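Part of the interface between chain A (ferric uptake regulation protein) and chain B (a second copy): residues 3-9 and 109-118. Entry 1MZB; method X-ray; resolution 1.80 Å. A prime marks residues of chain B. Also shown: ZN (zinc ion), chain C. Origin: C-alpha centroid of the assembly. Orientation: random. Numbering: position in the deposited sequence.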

# COMPACT_ATOMS: atom_id res chain seq x y z
N MET A 3 -8.91 16.07 16.42
CA MET A 3 -7.65 15.41 15.99
C MET A 3 -7.99 14.27 15.03
O MET A 3 -9.13 13.81 14.97
CB MET A 3 -6.91 14.87 17.21
CG MET A 3 -5.39 14.85 17.07
SD MET A 3 -4.54 14.45 18.63
CE MET A 3 -4.01 16.09 19.20
N VAL A 4 -7.00 13.81 14.28
CA VAL A 4 -7.23 12.73 13.33
C VAL A 4 -7.52 11.43 14.05
O VAL A 4 -8.31 10.63 13.58
CB VAL A 4 -6.01 12.56 12.37
CG1 VAL A 4 -6.10 11.23 11.62
CG2 VAL A 4 -5.98 13.70 11.39
N GLU A 5 -6.87 11.22 15.19
CA GLU A 5 -7.08 10.00 15.96
C GLU A 5 -8.50 9.98 16.50
O GLU A 5 -9.14 8.94 16.53
CB GLU A 5 -6.10 9.91 17.14
CG GLU A 5 -4.66 9.61 16.74
CD GLU A 5 -3.89 10.85 16.36
OE1 GLU A 5 -4.52 11.78 15.82
OE2 GLU A 5 -2.65 10.91 16.59
N ASN A 6 -8.99 11.14 16.94
CA ASN A 6 -10.34 11.21 17.47
C ASN A 6 -11.36 10.81 16.41
O ASN A 6 -12.27 10.05 16.70
CB ASN A 6 -10.64 12.63 17.96
CG ASN A 6 -9.87 12.97 19.22
OD1 ASN A 6 -8.89 12.31 19.57
ND2 ASN A 6 -10.30 14.03 19.90
N SER A 7 -11.18 11.30 15.19
CA SER A 7 -12.10 10.97 14.12
C SER A 7 -12.05 9.48 13.83
O SER A 7 -13.08 8.85 13.65
CB SER A 7 -11.77 11.76 12.84
OG SER A 7 -11.77 13.15 13.10
N GLU A 8 -10.85 8.92 13.80
CA GLU A 8 -10.73 7.49 13.52
C GLU A 8 -11.47 6.66 14.55
O GLU A 8 -12.17 5.71 14.20
CB GLU A 8 -9.26 7.09 13.50
CG GLU A 8 -8.51 7.70 12.35
CD GLU A 8 -7.09 7.20 12.27
OE1 GLU A 8 -6.33 7.48 13.22
OE2 GLU A 8 -6.74 6.54 11.27
N LEU A 9 -11.32 7.03 15.81
CA LEU A 9 -11.99 6.32 16.90
C LEU A 9 -13.51 6.47 16.83
O LEU A 9 -14.24 5.50 17.04
CB LEU A 9 -11.47 6.83 18.25
CG LEU A 9 -10.03 6.44 18.63
CD1 LEU A 9 -9.67 7.07 19.97
CD2 LEU A 9 -9.92 4.90 18.74
N GLU B 109 1.44 10.06 7.12
CA GLU B 109 0.13 10.20 6.48
C GLU B 109 -0.89 10.87 7.40
O GLU B 109 -1.69 11.70 6.96
CB GLU B 109 -0.41 8.82 6.07
CG GLU B 109 0.45 8.04 5.06
CD GLU B 109 0.68 8.80 3.76
OE1 GLU B 109 -0.27 9.40 3.22
OE2 GLU B 109 1.82 8.75 3.26
N LYS B 110 -0.89 10.50 8.68
CA LYS B 110 -1.86 11.11 9.57
C LYS B 110 -1.45 12.55 9.89
O LYS B 110 -2.31 13.42 10.00
CB LYS B 110 -2.03 10.26 10.84
CG LYS B 110 -2.97 9.03 10.64
CD LYS B 110 -2.77 8.00 11.78
CE LYS B 110 -3.99 7.13 12.09
NZ LYS B 110 -4.33 6.03 11.13
N ARG B 111 -0.15 12.80 9.98
CA ARG B 111 0.32 14.17 10.26
C ARG B 111 -0.04 15.11 9.09
O ARG B 111 -0.40 16.28 9.32
CB ARG B 111 1.82 14.19 10.52
CG ARG B 111 2.37 15.58 10.80
CD ARG B 111 1.87 16.08 12.17
NE ARG B 111 2.45 17.38 12.50
CZ ARG B 111 2.11 18.09 13.56
NH1 ARG B 111 1.20 17.62 14.43
NH2 ARG B 111 2.69 19.27 13.76
N GLN B 112 0.09 14.63 7.85
CA GLN B 112 -0.29 15.42 6.67
C GLN B 112 -1.78 15.79 6.76
O GLN B 112 -2.15 16.93 6.49
CB GLN B 112 -0.07 14.63 5.38
CG GLN B 112 1.40 14.46 5.08
CD GLN B 112 1.69 13.54 3.92
OE1 GLN B 112 2.83 13.46 3.48
NE2 GLN B 112 0.68 12.84 3.41
N LYS B 113 -2.62 14.83 7.12
CA LYS B 113 -4.07 15.09 7.26
C LYS B 113 -4.34 16.12 8.36
O LYS B 113 -5.20 17.00 8.21
CB LYS B 113 -4.82 13.80 7.61
CG LYS B 113 -5.00 12.84 6.45
CD LYS B 113 -5.62 11.55 6.93
CE LYS B 113 -5.62 10.47 5.86
NZ LYS B 113 -5.92 9.15 6.52
N GLU B 114 -3.62 16.00 9.46
CA GLU B 114 -3.81 16.90 10.60
C GLU B 114 -3.45 18.35 10.22
O GLU B 114 -4.19 19.27 10.55
CB GLU B 114 -2.97 16.42 11.80
CG GLU B 114 -3.07 17.30 13.06
CD GLU B 114 -2.31 16.72 14.26
OE1 GLU B 114 -1.31 15.98 14.07
OE2 GLU B 114 -2.71 17.03 15.41
N ILE B 115 -2.32 18.50 9.53
CA ILE B 115 -1.79 19.80 9.08
C ILE B 115 -2.81 20.50 8.19
O ILE B 115 -3.09 21.68 8.35
CB ILE B 115 -0.52 19.61 8.21
CG1 ILE B 115 0.70 19.33 9.08
CG2 ILE B 115 -0.26 20.85 7.35
CD1 ILE B 115 1.94 19.06 8.26
N VAL B 116 -3.35 19.75 7.24
CA VAL B 116 -4.30 20.27 6.29
C VAL B 116 -5.67 20.55 6.92
O VAL B 116 -6.25 21.61 6.71
CB VAL B 116 -4.42 19.28 5.11
CG1 VAL B 116 -5.49 19.69 4.15
CG2 VAL B 116 -3.05 19.23 4.38
N ARG B 117 -6.16 19.62 7.73
CA ARG B 117 -7.46 19.80 8.37
C ARG B 117 -7.49 20.96 9.36
O ARG B 117 -8.49 21.66 9.47
CB ARG B 117 -7.88 18.50 9.07
CG ARG B 117 -8.14 17.39 8.08
CD ARG B 117 -8.52 16.08 8.75
NE ARG B 117 -8.57 15.00 7.76
CZ ARG B 117 -8.93 13.76 8.03
NH1 ARG B 117 -9.28 13.41 9.26
NH2 ARG B 117 -8.93 12.85 7.06
N GLU B 118 -6.39 21.17 10.07
CA GLU B 118 -6.36 22.24 11.06
C GLU B 118 -6.31 23.61 10.35
O GLU B 118 -6.50 24.65 10.98
CB GLU B 118 -5.20 21.97 12.09
CG GLU B 118 -5.43 20.60 12.95
CD GLU B 118 -4.42 20.28 14.12
OE1 GLU B 118 -3.26 20.78 14.03
OE2 GLU B 118 -4.76 19.50 15.10
ZN ZN C . 2.05 9.37 1.36
O HOH W 1 -9.86 14.66 11.50
O HOH W 2 3.23 11.10 2.32

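Helix 4-9 of chain A lies across helix 109-117 of chain B with 105° between their N-to-C directions and 10.8 Å between their axes, so contact is confined to a small patch; the two stretches bury 366 Å² in all. Packing centres on Val4, whose side chain points toward the partner helix and fits as a knob into the hole formed by Lys110′, Lys113′, Glu114′ and Arg117′. The CA atoms of Val4 and Glu114′ are 6.0 Å apart, near enough for a short branched side chain to reach the backbone itself: Val4 CG2 lies 3.8 Å from Glu114′ N and 3.9 Å from Lys110′ O. These two atoms are already paired within their own helix (Glu114′ N to Lys110′ O, 2.9 Å), so the apolar methyl packs against a backbone pair whose hydrogen bond is already made. Around the hole the contacts are largely aliphatic, with Val4 CG1 3.9 Å from Lys110′ CG and Val4 CG2 4.0 Å from Lys113′ CB. At the margin, Met3 CG comes within 3.8 Å of Glu114′ OE2.

The direct polar link is a salt bridge one turn along from Val4. Glu8 and Lys110′ both direct CA-to-CB toward the other stretch, and Lys110′ NZ donates a hydrogen bond to Glu8 OE2 at 2.5 Å, a very short distance. The buried lysine serves twice: its methylenes line the valine pocket while its amine meets a carboxylate of opposite charge.

Water 1 adds an indirect link, accepting from Arg117′ NH1 at 2.6 Å and hydrogen-bonded to Ser7 OG at 2.9 Å. Within chain B, Arg111′ NH1 forms a salt bridge with Glu114′ OE1 (3.0 Å), pairing the charge of a glutamate beside the valine. Away from the contact, Glu109′ OE2 binds the zinc ion ZN at 2.0 Å.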